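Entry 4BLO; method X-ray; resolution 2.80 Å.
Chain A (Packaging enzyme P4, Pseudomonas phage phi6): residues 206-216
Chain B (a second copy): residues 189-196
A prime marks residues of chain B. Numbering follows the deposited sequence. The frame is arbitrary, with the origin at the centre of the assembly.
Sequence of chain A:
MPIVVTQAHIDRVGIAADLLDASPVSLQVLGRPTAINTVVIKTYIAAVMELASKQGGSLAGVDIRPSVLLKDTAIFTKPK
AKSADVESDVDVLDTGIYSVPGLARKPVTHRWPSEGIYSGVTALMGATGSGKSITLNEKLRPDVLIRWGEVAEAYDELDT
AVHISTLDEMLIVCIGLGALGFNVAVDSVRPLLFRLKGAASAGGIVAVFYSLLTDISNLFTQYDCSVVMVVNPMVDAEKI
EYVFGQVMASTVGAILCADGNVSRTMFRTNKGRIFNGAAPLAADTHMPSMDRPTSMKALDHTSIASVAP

Chain A (206-216) VAVFYSLLTDI
Chain B 189-196: VRPLLFRL

Chain A enters the contact at Val206 (phi/psi -57/135, chi1 t), which lies beyond contact range, and then winds into a helix that runs through Ile216. Chain B offers a short helical segment beginning at Arg190′, with Val189′ at its N-cap position, and a type I turn from Leu193′ to Leu196′. The register runs in opposite senses: Ala207 CA lies 4.8 Å from Phe194′ CA, and Ser211 CA 6.3 Å from Pro191′ CA.

Ala207 (-62/-36) points its CB toward chain B, 3.8 Å from Phe194′ CB, at the closer of the two register pairs. Ala207 O also lies 3.3 Å from Phe194′ CD2 while accepting a backbone hydrogen bond from Tyr210 N (3.1 Å). Val208 (chi1 p) sends its CA-to-CB bond sideways, its CG2 3.8 Å from Arg195′ NE; its N is 3.5 Å from Phe194′ O, but the poor angle rules out a hydrogen bond. The CA-to-CB bond of Phe209 (chi1 t) points away.

Tyr210 (chi1 m, chi2 -76°) directs CB toward chain B, 3.6 Å from Phe194′ CE2, whereas its ring leads away. Phe194′ (chi1 m, chi2 7°), the most extensively covered residue of the contact, also meets Ser211 (chi1 m), whose OG lies 3.5 Å from Phe194′ CD2. Ser211 CB packs over one face of the Arg195′ guanidinium, 4.1 Å from NH2.

One turn on, Thr214 (chi1 m) accepts a weak hydrogen bond from Arg190′ (m, t, m, chi4 162°), with NH2 2.9 Å from OG1 and an angle of 127°. Asp215 (chi1 m, chi2 -3°) closes the contact: its OD2 forms a salt bridge with Arg195′ NH2 at 3.2 Å, near the guanidinium plane. The extended Arg195′ side chain (m, t, t, chi4 118°) starts sideways but brings its charged end within reach of the carboxylate.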

# COMPACT_ATOMS: atom_id res chain seq x y z
N VAL A 206 -13.07 -4.22 4.66
CA VAL A 206 -12.59 -5.14 3.63
C VAL A 206 -13.76 -5.98 3.12
O VAL A 206 -14.57 -6.44 3.91
CB VAL A 206 -11.43 -6.04 4.13
CG1 VAL A 206 -10.67 -6.65 2.95
CG2 VAL A 206 -10.46 -5.25 5.01
N ALA A 207 -13.86 -6.14 1.79
CA ALA A 207 -14.94 -6.89 1.15
C ALA A 207 -14.97 -8.36 1.55
O ALA A 207 -16.06 -8.89 1.73
CB ALA A 207 -14.84 -6.77 -0.35
N VAL A 208 -13.79 -9.01 1.75
CA VAL A 208 -13.65 -10.43 2.11
C VAL A 208 -14.34 -10.74 3.46
O VAL A 208 -14.59 -11.91 3.77
CB VAL A 208 -12.16 -10.89 2.07
CG1 VAL A 208 -11.39 -10.44 3.30
CG2 VAL A 208 -12.05 -12.41 1.87
N PHE A 209 -14.67 -9.69 4.23
CA PHE A 209 -15.38 -9.82 5.50
C PHE A 209 -16.77 -10.43 5.27
O PHE A 209 -17.17 -11.33 6.00
CB PHE A 209 -15.48 -8.45 6.20
CG PHE A 209 -16.56 -8.30 7.24
CD1 PHE A 209 -16.42 -8.87 8.51
CD2 PHE A 209 -17.72 -7.58 6.97
CE1 PHE A 209 -17.43 -8.74 9.47
CE2 PHE A 209 -18.72 -7.44 7.94
CZ PHE A 209 -18.57 -8.02 9.18
N TYR A 210 -17.47 -9.97 4.22
CA TYR A 210 -18.81 -10.44 3.86
C TYR A 210 -18.77 -11.86 3.29
O TYR A 210 -19.68 -12.66 3.57
CB TYR A 210 -19.47 -9.48 2.88
CG TYR A 210 -19.56 -8.07 3.40
CD1 TYR A 210 -20.50 -7.72 4.36
CD2 TYR A 210 -18.69 -7.08 2.95
CE1 TYR A 210 -20.57 -6.43 4.88
CE2 TYR A 210 -18.76 -5.78 3.44
CZ TYR A 210 -19.71 -5.45 4.40
OH TYR A 210 -19.81 -4.17 4.87
N SER A 211 -17.70 -12.18 2.54
CA SER A 211 -17.49 -13.52 2.00
C SER A 211 -17.23 -14.51 3.14
O SER A 211 -17.81 -15.59 3.13
CB SER A 211 -16.34 -13.52 1.00
OG SER A 211 -16.83 -13.19 -0.28
N LEU A 212 -16.42 -14.10 4.14
CA LEU A 212 -16.11 -14.92 5.32
C LEU A 212 -17.37 -15.25 6.12
O LEU A 212 -17.51 -16.41 6.51
CB LEU A 212 -15.08 -14.26 6.22
CG LEU A 212 -13.73 -14.98 6.37
CD1 LEU A 212 -12.76 -14.14 7.19
CD2 LEU A 212 -13.90 -16.36 7.06
N LEU A 213 -18.29 -14.27 6.33
CA LEU A 213 -19.55 -14.49 7.04
C LEU A 213 -20.41 -15.55 6.33
O LEU A 213 -20.98 -16.42 7.00
CB LEU A 213 -20.34 -13.19 7.18
CG LEU A 213 -19.92 -12.21 8.27
CD1 LEU A 213 -20.65 -10.89 8.11
CD2 LEU A 213 -20.22 -12.75 9.65
N THR A 214 -20.49 -15.49 4.99
CA THR A 214 -21.24 -16.44 4.15
C THR A 214 -20.62 -17.83 4.25
O THR A 214 -21.34 -18.81 4.42
CB THR A 214 -21.30 -15.95 2.68
OG1 THR A 214 -21.92 -14.67 2.64
CG2 THR A 214 -22.09 -16.87 1.79
N ASP A 215 -19.27 -17.91 4.16
CA ASP A 215 -18.50 -19.16 4.24
C ASP A 215 -18.67 -19.79 5.62
O ASP A 215 -18.84 -21.00 5.72
CB ASP A 215 -17.01 -18.91 3.91
CG ASP A 215 -16.68 -18.74 2.43
OD1 ASP A 215 -17.61 -18.86 1.59
OD2 ASP A 215 -15.49 -18.51 2.11
N ILE A 216 -18.68 -18.96 6.68
CA ILE A 216 -18.88 -19.42 8.05
C ILE A 216 -20.34 -19.90 8.19
O ILE A 216 -20.58 -20.99 8.70
CB ILE A 216 -18.50 -18.32 9.08
CG1 ILE A 216 -16.98 -18.18 9.22
CG2 ILE A 216 -19.10 -18.61 10.46
CD1 ILE A 216 -16.54 -16.81 9.83
N VAL B 189 -21.01 -14.35 -8.10
CA VAL B 189 -19.59 -14.20 -8.42
C VAL B 189 -18.90 -13.34 -7.30
O VAL B 189 -17.73 -12.96 -7.42
CB VAL B 189 -19.42 -13.62 -9.87
CG1 VAL B 189 -19.91 -12.19 -10.00
CG2 VAL B 189 -17.99 -13.74 -10.35
N ARG B 190 -19.64 -13.10 -6.20
CA ARG B 190 -19.13 -12.42 -5.01
C ARG B 190 -17.80 -13.02 -4.51
O ARG B 190 -16.97 -12.23 -4.08
CB ARG B 190 -20.14 -12.48 -3.86
CG ARG B 190 -21.32 -11.53 -3.98
CD ARG B 190 -21.89 -11.19 -2.60
NE ARG B 190 -22.26 -12.37 -1.80
CZ ARG B 190 -22.44 -12.35 -0.49
NH1 ARG B 190 -22.28 -11.22 0.20
NH2 ARG B 190 -22.79 -13.46 0.16
N PRO B 191 -17.55 -14.37 -4.56
CA PRO B 191 -16.28 -14.90 -4.03
C PRO B 191 -15.03 -14.44 -4.78
O PRO B 191 -13.95 -14.38 -4.20
CB PRO B 191 -16.47 -16.40 -4.17
CG PRO B 191 -17.94 -16.59 -4.10
CD PRO B 191 -18.43 -15.48 -4.95
N LEU B 192 -15.19 -14.07 -6.05
CA LEU B 192 -14.09 -13.57 -6.87
C LEU B 192 -14.00 -12.06 -6.63
O LEU B 192 -12.94 -11.57 -6.22
CB LEU B 192 -14.34 -13.93 -8.35
CG LEU B 192 -13.69 -13.09 -9.47
CD1 LEU B 192 -12.19 -13.35 -9.55
CD2 LEU B 192 -14.40 -13.38 -10.83
N LEU B 193 -15.13 -11.35 -6.76
CA LEU B 193 -15.18 -9.89 -6.60
C LEU B 193 -14.67 -9.43 -5.26
O LEU B 193 -13.85 -8.52 -5.21
CB LEU B 193 -16.57 -9.30 -6.85
CG LEU B 193 -17.29 -9.71 -8.14
CD1 LEU B 193 -18.66 -9.05 -8.25
CD2 LEU B 193 -16.39 -9.53 -9.40
N PHE B 194 -15.13 -10.05 -4.17
CA PHE B 194 -14.73 -9.64 -2.82
C PHE B 194 -13.28 -10.00 -2.50
O PHE B 194 -12.74 -9.49 -1.52
CB PHE B 194 -15.69 -10.22 -1.76
CG PHE B 194 -17.07 -9.60 -1.74
CD1 PHE B 194 -17.47 -8.68 -2.71
CD2 PHE B 194 -17.99 -9.93 -0.75
CE1 PHE B 194 -18.74 -8.11 -2.70
CE2 PHE B 194 -19.25 -9.35 -0.73
CZ PHE B 194 -19.62 -8.45 -1.70
N ARG B 195 -12.63 -10.82 -3.34
CA ARG B 195 -11.24 -11.21 -3.14
C ARG B 195 -10.32 -10.54 -4.18
O ARG B 195 -9.12 -10.80 -4.15
CB ARG B 195 -11.09 -12.73 -3.13
CG ARG B 195 -11.43 -13.32 -1.78
CD ARG B 195 -11.51 -14.82 -1.79
NE ARG B 195 -11.98 -15.34 -0.50
CZ ARG B 195 -13.10 -16.02 -0.34
NH1 ARG B 195 -13.89 -16.28 -1.38
NH2 ARG B 195 -13.45 -16.45 0.87
N LEU B 196 -10.87 -9.62 -5.01
CA LEU B 196 -10.10 -8.86 -6.00
C LEU B 196 -9.20 -7.87 -5.28
O LEU B 196 -9.67 -6.86 -4.74
CB LEU B 196 -10.98 -8.11 -7.01
CG LEU B 196 -11.61 -8.93 -8.15
CD1 LEU B 196 -12.59 -8.10 -8.94
CD2 LEU B 196 -10.57 -9.46 -9.09